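LbaCas13a H328A (C2c2) (Lachnospiraceae bacterium NK4A179, PDB 5WLH) is a CRISPR-associated, RNA-guided enzyme that binds its precursor crRNA and probably cleaves target RNA, with a preference for cutting at adenine. Local coordinates at residues K188-R192 / E193-R197; A891-I894 / S895-G899; T961-D964 / A965-L969. All coordinates share one frame; numbering follows the deposited sequence.

Overall arrangement
Following the chain from the N terminus, interaction 1 comes first, where the loop after helix 175-185 turns into helix 193-206 beside the guide RNA. Some 700 residues later come interaction 2, on helix 891-898, and interaction 3, on helix 960-974. All three are local contacts within continuous stretches, so they follow in series and none nests in or crosses another. Interaction 1 lies across the chain's centre from the other two, its centre about 68 Å from that of interaction 2. Interactions 2 and 3 touch: Arg-896 NE meets Asp-962 OD2 at 2.7 Å in a salt bridge, and Leu-893 packs on Ala-965 and Val-966, tying the two helices together.

Interaction 1. Residues K188-R192 / E193-R197. With nucleotides of chain B.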
loop_
_atom_site.group_PDB
_atom_site.type_symbol
_atom_site.label_atom_id
_atom_site.label_comp_id
_atom_site.label_asym_id
_atom_site.label_seq_id
_atom_site.Cartn_x
_atom_site.Cartn_y
_atom_site.Cartn_z
ATOM N N LYS A 188 -7.852 20.590 -21.862
ATOM C CA LYS A 188 -7.997 19.140 -21.964
ATOM C C LYS A 188 -9.366 18.750 -22.518
ATOM O O LYS A 188 -9.473 17.814 -23.316
ATOM C CB LYS A 188 -7.770 18.488 -20.586
ATOM C CG LYS A 188 -6.347 18.636 -19.952
ATOM C CD LYS A 188 -5.953 20.088 -19.545
ATOM C CE LYS A 188 -7.095 20.812 -18.824
ATOM N NZ LYS A 188 -6.904 22.279 -18.804
ATOM N N SER A 189 -10.425 19.454 -22.100
ATOM C CA SER A 189 -11.768 19.165 -22.584
ATOM C C SER A 189 -11.914 19.432 -24.079
ATOM O O SER A 189 -12.877 18.962 -24.692
ATOM C CB SER A 189 -12.792 19.996 -21.805
ATOM O OG SER A 189 -12.430 21.367 -21.835
ATOM N N LEU A 190 -10.987 20.177 -24.673
ATOM C CA LEU A 190 -11.009 20.458 -26.102
ATOM C C LEU A 190 -10.077 19.549 -26.886
ATOM O O LEU A 190 -9.977 19.696 -28.110
ATOM C CB LEU A 190 -10.640 21.924 -26.352
ATOM C CG LEU A 190 -11.530 22.972 -25.679
ATOM C CD1 LEU A 190 -10.967 24.360 -25.901
ATOM C CD2 LEU A 190 -12.962 22.881 -26.186
ATOM N N CYS A 191 -9.390 18.623 -26.211
ATOM C CA CYS A 191 -8.416 17.732 -26.848
ATOM C C CYS A 191 -9.130 16.504 -27.408
ATOM O O CYS A 191 -9.029 15.384 -26.900
ATOM C CB CYS A 191 -7.327 17.332 -25.859
ATOM S SG CYS A 191 -5.937 18.470 -25.756
ATOM N N ARG A 192 -9.884 16.747 -28.472
ATOM C CA ARG A 192 -10.459 15.697 -29.300
ATOM C C ARG A 192 -10.079 16.016 -30.734
ATOM O O ARG A 192 -9.898 17.184 -31.077
ATOM C CB ARG A 192 -11.980 15.618 -29.128
ATOM C CG ARG A 192 -12.384 15.274 -27.703
ATOM C CD ARG A 192 -13.507 16.153 -27.217
ATOM N NE ARG A 192 -14.780 15.651 -27.707
ATOM C CZ ARG A 192 -15.711 15.081 -26.948
ATOM N NH1 ARG A 192 -15.541 14.948 -25.634
ATOM N NH2 ARG A 192 -16.825 14.668 -27.510
ATOM N N GLU A 193 -9.939 14.976 -31.560
ATOM C CA GLU A 193 -9.350 15.165 -32.885
ATOM C C GLU A 193 -10.057 16.268 -33.671
ATOM O O GLU A 193 -9.414 17.177 -34.202
ATOM C CB GLU A 193 -9.380 13.853 -33.663
ATOM C CG GLU A 193 -8.751 13.952 -35.043
ATOM C CD GLU A 193 -9.364 12.977 -36.034
ATOM O OE1 GLU A 193 -10.545 13.163 -36.408
ATOM O OE2 GLU A 193 -8.664 12.019 -36.431
ATOM N N ARG A 194 -11.387 16.213 -33.750
ATOM C CA ARG A 194 -12.086 17.149 -34.630
ATOM C C ARG A 194 -12.078 18.562 -34.058
ATOM O O ARG A 194 -12.074 19.543 -34.817
ATOM C CB ARG A 194 -13.520 16.679 -34.877
ATOM C CG ARG A 194 -13.622 15.424 -35.776
ATOM C CD ARG A 194 -15.068 15.167 -36.177
ATOM N NE ARG A 194 -15.537 16.173 -37.120
ATOM C CZ ARG A 194 -15.347 16.117 -38.437
ATOM N NH1 ARG A 194 -14.706 15.088 -38.984
ATOM N NH2 ARG A 194 -15.804 17.092 -39.205
ATOM N N VAL A 195 -12.066 18.684 -32.732
ATOM C CA VAL A 195 -12.019 20.002 -32.112
ATOM C C VAL A 195 -10.654 20.624 -32.325
ATOM O O VAL A 195 -10.539 21.811 -32.661
ATOM C CB VAL A 195 -12.364 19.909 -30.611
ATOM C CG1 VAL A 195 -12.243 21.291 -29.968
ATOM C CG2 VAL A 195 -13.759 19.335 -30.406
ATOM N N LYS A 196 -9.597 19.823 -32.153
ATOM C CA LYS A 196 -8.243 20.312 -32.380
ATOM C C LYS A 196 -8.046 20.694 -33.837
ATOM O O LYS A 196 -7.412 21.708 -34.143
ATOM C CB LYS A 196 -7.217 19.248 -31.980
ATOM C CG LYS A 196 -7.203 18.901 -30.496
ATOM C CD LYS A 196 -6.329 17.674 -30.217
ATOM C CE LYS A 196 -4.910 17.877 -30.725
ATOM N NZ LYS A 196 -4.006 16.780 -30.290
ATOM N N ARG A 197 -8.577 19.884 -34.748
ATOM C CA ARG A 197 -8.467 20.220 -36.164
ATOM C C ARG A 197 -9.246 21.487 -36.488
ATOM O O ARG A 197 -8.795 22.303 -37.297
ATOM C CB ARG A 197 -8.949 19.056 -37.022
ATOM C CG ARG A 197 -7.988 17.875 -37.018
ATOM C CD ARG A 197 -8.665 16.625 -37.560
ATOM N NE ARG A 197 -8.896 16.713 -39.000
ATOM C CZ ARG A 197 -9.709 15.911 -39.686
ATOM N NH1 ARG A 197 -10.383 14.942 -39.070
ATOM N NH2 ARG A 197 -9.846 16.076 -40.990
ATOM P P A B 20 -19.065 12.950 -24.996
ATOM O OP1 A B 20 -19.986 13.483 -23.970
ATOM O OP2 A B 20 -18.673 13.695 -26.217
ATOM O "O5'" A B 20 -17.727 12.569 -24.235
ATOM C "C5'" A B 20 -17.769 11.913 -22.981
ATOM C "C4'" A B 20 -16.396 11.444 -22.585
ATOM O "O4'" A B 20 -15.935 10.432 -23.511
ATOM C "C3'" A B 20 -15.307 12.489 -22.641
ATOM O "O3'" A B 20 -15.334 13.371 -21.544
ATOM C "C2'" A B 20 -14.053 11.631 -22.727
ATOM O "O2'" A B 20 -13.760 11.046 -21.464
ATOM C "C1'" A B 20 -14.534 10.529 -23.666
ATOM N N9 A B 20 -14.252 10.877 -25.072
ATOM C C8 A B 20 -15.097 11.448 -25.995
ATOM N N7 A B 20 -14.532 11.653 -27.162
ATOM C C5 A B 20 -13.237 11.179 -26.994
ATOM C C6 A B 20 -12.127 11.111 -27.850
ATOM N N6 A B 20 -12.128 11.524 -29.112
ATOM N N1 A B 20 -10.989 10.594 -27.361
ATOM C C2 A B 20 -10.963 10.173 -26.091
ATOM N N3 A B 20 -11.935 10.195 -25.186
ATOM C C4 A B 20 -13.053 10.710 -25.710
#
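Arg-192 places its CG opposite its own carbonyl carbon (chi1 -62°) and then bends at chi2 and chi3, which carries the guanidinium to the RNA; separately, its carbonyl faces the first turn of the helix. The bond it accepts there, from Lys-196 N to Arg-192 O, is 2.9 Å long and nearly straight at 171°. Lys-196 also lays its CG against the same oxygen. Val-195 leans back toward the turn: its CG1 sits 3.3 Å from Leu-190 O and 4.0 Å from Leu-190 CB, the two side chains crossing at about a right angle. Phe-222 and Tyr-225 of helix 218-230 cover this apolar patch.

Arg-192 NH2 gives OP2 of A20 of chain B a nearly straight hydrogen bond modelled at 2.5 Å, short enough to be doubtful in detail; the phosphorus lies at the edge, in the guanidinium plane. Over one face, N7 of the same adenosine stands 3.6 Å above the centre of the group. Arg-192 NH1 makes a salt bridge to another phosphate of the RNA. Farther along, Arg-197 NH1 forms a salt bridge with Glu-193 OE1 at 3.2 Å, from above the carboxylate plane, while Arg-197 NH2 pairs with Asp-213. Arg-192, the last residue of an inverse gamma turn centred on Cys-191, is also the N-cap of helix 193-206, a helix start that doubles as an RNA phosphate-binding site.

Interaction 2. Residues A891-I894 / S895-G899; sequences AGLI and SRVAG
Gly-892 O meets two donors from the next turn. Ser-895 OG gives Gly-892 O a hydrogen bond of 3.1 Å. Arg-896 N adds a weak bond to Gly-892 O at 3.3 Å. The hydroxyl can reach back because Ser-895 holds OG between its backbone N and carbonyl carbon (chi1 62°); it comes in tilted from the carbonyl plane. One residue on, the carbonyls are served by the backbone: Val-897 N reaches Leu-893 O at 2.9 Å and Ala-898 N reaches Ile-894 O at 3.0 Å. At the last turn, Gly-899 N donates to Ser-895 O at 3.2 Å, with a weak second bond to Arg-896 O. Gly-899 is also where the chain leaves helical angles, and Val-897 O takes its bond from the side chain of Gln-904.

Arg-896 bends at chi3 and folds its guanidinium back over the Gly-892 to Leu-893 peptide. Gly-892 O and Leu-893 N lie over one face of it, both offset toward the rim, with the oxygen 3.5 Å above the plane. With no side chain on Gly-892, the group can settle flat against this peptide. Apolar contact is slighter: Leu-893 CD1 touches Val-897 CG2 at 4.1 Å, while Ile-894 and Val-897 pack on helix 621-632. The chemistry implies a short helix whose Gly-892 carbonyl is held by a hydroxyl and, more weakly, by the main chain, and whose arginine charge is probably offset by the carboxylate of Asp-962, salt-bridged to its NE.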
loop_
_atom_site.group_PDB
_atom_site.type_symbol
_atom_site.label_atom_id
_atom_site.label_comp_id
_atom_site.label_asym_id
_atom_site.label_seq_id
_atom_site.Cartn_x
_atom_site.Cartn_y
_atom_site.Cartn_z
ATOM N N ALA A 891 -1.393 -2.397 36.032
ATOM C CA ALA A 891 -2.132 -3.218 36.993
ATOM C C ALA A 891 -3.290 -3.971 36.336
ATOM O O ALA A 891 -3.388 -5.201 36.450
ATOM C CB ALA A 891 -2.630 -2.336 38.141
ATOM N N GLY A 892 -4.163 -3.258 35.622
ATOM C CA GLY A 892 -5.329 -3.910 35.044
ATOM C C GLY A 892 -4.984 -4.819 33.879
ATOM O O GLY A 892 -5.551 -5.906 33.729
ATOM N N LEU A 893 -4.030 -4.401 33.054
ATOM C CA LEU A 893 -3.670 -5.189 31.879
ATOM C C LEU A 893 -3.160 -6.574 32.253
ATOM O O LEU A 893 -3.400 -7.545 31.520
ATOM C CB LEU A 893 -2.617 -4.435 31.070
ATOM C CG LEU A 893 -2.244 -5.034 29.723
ATOM C CD1 LEU A 893 -3.495 -5.200 28.858
ATOM C CD2 LEU A 893 -1.202 -4.149 29.048
ATOM N N ILE A 894 -2.454 -6.685 33.380
ATOM C CA ILE A 894 -1.873 -7.966 33.780
ATOM C C ILE A 894 -2.957 -9.031 33.890
ATOM O O ILE A 894 -2.846 -10.112 33.304
ATOM C CB ILE A 894 -1.096 -7.810 35.099
ATOM C CG1 ILE A 894 0.114 -6.895 34.895
ATOM C CG2 ILE A 894 -0.670 -9.168 35.635
ATOM C CD1 ILE A 894 0.702 -6.374 36.200
ATOM N N SER A 895 -4.027 -8.742 34.637
ATOM C CA SER A 895 -5.084 -9.739 34.795
ATOM C C SER A 895 -5.798 -10.015 33.476
ATOM O O SER A 895 -6.253 -11.139 33.238
ATOM C CB SER A 895 -6.088 -9.301 35.870
ATOM O OG SER A 895 -6.736 -8.091 35.521
ATOM N N ARG A 896 -5.890 -9.015 32.597
ATOM C CA ARG A 896 -6.589 -9.240 31.337
ATOM C C ARG A 896 -5.769 -10.120 30.401
ATOM O O ARG A 896 -6.326 -10.967 29.699
ATOM C CB ARG A 896 -6.951 -7.902 30.701
ATOM C CG ARG A 896 -8.018 -7.163 31.512
ATOM C CD ARG A 896 -8.676 -6.036 30.735
ATOM N NE ARG A 896 -7.768 -4.919 30.486
ATOM C CZ ARG A 896 -7.537 -3.915 31.332
ATOM N NH1 ARG A 896 -8.135 -3.879 32.517
ATOM N NH2 ARG A 896 -6.695 -2.947 30.995
ATOM N N VAL A 897 -4.442 -9.953 30.389
ATOM C CA VAL A 897 -3.601 -10.855 29.605
ATOM C C VAL A 897 -3.639 -12.264 30.181
ATOM O O VAL A 897 -3.638 -13.251 29.436
ATOM C CB VAL A 897 -2.163 -10.317 29.523
ATOM C CG1 VAL A 897 -1.211 -11.388 28.951
ATOM C CG2 VAL A 897 -2.157 -9.071 28.662
ATOM N N ALA A 898 -3.689 -12.384 31.512
ATOM C CA ALA A 898 -3.762 -13.710 32.124
ATOM C C ALA A 898 -4.970 -14.485 31.614
ATOM O O ALA A 898 -4.883 -15.689 31.357
ATOM C CB ALA A 898 -3.808 -13.580 33.650
ATOM N N GLY A 899 -6.097 -13.806 31.433
ATOM C CA GLY A 899 -7.321 -14.449 31.005
ATOM C C GLY A 899 -7.618 -14.407 29.520
ATOM O O GLY A 899 -8.739 -14.754 29.125
#

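Interaction 3. Residues T961-D964 / A965-L969; sequences TDVD and AVIDL
Ala-965, Val-966, Ile-967 and Asp-968 each give their backbone N-H to the carbonyl four residues earlier in regular alpha-helical bonds. The longest of the four joins Ala-965 N to Thr-961 O at 3.1 Å. The shortest joins Asp-968 N to Asp-964 O at 2.8 Å. On the apolar side, Val-963 and Ile-967 lie alongside each other and point the same way, with Val-963 CG1 3.9 Å from Ile-967 CD1. Ile-967 swings CG1 in beside its backbone N (chi1 -59°), which also brings CG1 to 3.3 Å from Val-963 O. Val-966 does much the same one residue earlier, laying CG2 at 3.3 Å over Asp-962 O.

This is a buried helix packed among helices 891-898, 901-911 and 915-941: Trp-906 touches both Val-963 and Ile-967, while Leu-922 meets Ile-967. Acidic groups lie among these contacts, Asp-964 being buried against Leu-922 and Leu-925. Asp-964 and Asp-968 sit one turn apart, Asp-964 OD1 being 5.5 Å from Asp-968 OD1, close enough that their like charges probably feel each other. Each has a partner that may offset this: Asp-968 OD2 is in a salt bridge with Lys-972, and Asp-964 OD2 makes a weak hydrogen bond with His-926. Thr-961 OG1, near the start of the helix, is hydrogen-bonded to the carboxylate of Glu-670.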
loop_
_atom_site.group_PDB
_atom_site.type_symbol
_atom_site.label_atom_id
_atom_site.label_comp_id
_atom_site.label_asym_id
_atom_site.label_seq_id
_atom_site.Cartn_x
_atom_site.Cartn_y
_atom_site.Cartn_z
ATOM N N THR A 961 -7.368 -0.950 23.193
ATOM C CA THR A 961 -6.498 -0.274 24.159
ATOM C C THR A 961 -5.551 -1.258 24.842
ATOM O O THR A 961 -4.404 -0.917 25.135
ATOM C CB THR A 961 -7.338 0.487 25.194
ATOM O OG1 THR A 961 -8.170 1.441 24.520
ATOM C CG2 THR A 961 -6.444 1.241 26.188
ATOM N N ASP A 962 -6.009 -2.491 25.100
ATOM C CA ASP A 962 -5.118 -3.498 25.664
ATOM C C ASP A 962 -4.102 -3.972 24.641
ATOM O O ASP A 962 -2.925 -4.158 24.971
ATOM C CB ASP A 962 -5.904 -4.697 26.186
ATOM C CG ASP A 962 -6.685 -4.373 27.441
ATOM O OD1 ASP A 962 -6.388 -3.336 28.084
ATOM O OD2 ASP A 962 -7.590 -5.155 27.771
ATOM N N VAL A 963 -4.545 -4.207 23.405
ATOM C CA VAL A 963 -3.617 -4.616 22.357
ATOM C C VAL A 963 -2.545 -3.568 22.192
ATOM O O VAL A 963 -1.354 -3.880 22.077
ATOM C CB VAL A 963 -4.356 -4.853 21.034
ATOM C CG1 VAL A 963 -3.345 -5.281 19.962
ATOM C CG2 VAL A 963 -5.403 -5.934 21.229
ATOM N N ASP A 964 -2.973 -2.304 22.149
ATOM C CA ASP A 964 -2.061 -1.181 22.042
ATOM C C ASP A 964 -1.009 -1.225 23.138
ATOM O O ASP A 964 0.193 -1.165 22.860
ATOM C CB ASP A 964 -2.853 0.121 22.079
ATOM C CG ASP A 964 -2.016 1.323 21.689
ATOM O OD1 ASP A 964 -1.145 1.728 22.493
ATOM O OD2 ASP A 964 -2.203 1.855 20.567
ATOM N N ALA A 965 -1.447 -1.361 24.395
ATOM C CA ALA A 965 -0.508 -1.359 25.508
ATOM C C ALA A 965 0.458 -2.524 25.409
ATOM O O ALA A 965 1.636 -2.393 25.746
ATOM C CB ALA A 965 -1.274 -1.418 26.829
ATOM N N VAL A 966 -0.026 -3.680 24.952
ATOM C CA VAL A 966 0.847 -4.839 24.827
ATOM C C VAL A 966 1.904 -4.594 23.763
ATOM O O VAL A 966 3.097 -4.839 23.980
ATOM C CB VAL A 966 0.026 -6.093 24.504
ATOM C CG1 VAL A 966 0.949 -7.190 24.089
ATOM C CG2 VAL A 966 -0.806 -6.518 25.733
ATOM N N ILE A 967 1.475 -4.149 22.580
ATOM C CA ILE A 967 2.450 -3.907 21.521
ATOM C C ILE A 967 3.430 -2.829 21.946
ATOM O O ILE A 967 4.634 -2.943 21.710
ATOM C CB ILE A 967 1.755 -3.533 20.205
ATOM C CG1 ILE A 967 0.809 -4.640 19.756
ATOM C CG2 ILE A 967 2.822 -3.297 19.112
ATOM C CD1 ILE A 967 0.127 -4.331 18.423
ATOM N N ASP A 968 2.920 -1.763 22.573
ATOM C CA ASP A 968 3.777 -0.685 23.056
ATOM C C ASP A 968 4.817 -1.210 24.036
ATOM O O ASP A 968 5.986 -0.786 24.006
ATOM C CB ASP A 968 2.919 0.403 23.697
ATOM C CG ASP A 968 3.750 1.490 24.363
ATOM O OD1 ASP A 968 4.155 2.438 23.667
ATOM O OD2 ASP A 968 4.008 1.382 25.584
ATOM N N LEU A 969 4.419 -2.154 24.898
ATOM C CA LEU A 969 5.382 -2.790 25.791
ATOM C C LEU A 969 6.473 -3.479 24.986
ATOM O O LEU A 969 7.662 -3.333 25.289
ATOM C CB LEU A 969 4.669 -3.774 26.730
ATOM C CG LEU A 969 5.578 -4.674 27.573
ATOM C CD1 LEU A 969 5.052 -4.842 29.003
ATOM C CD2 LEU A 969 5.767 -6.051 26.913
#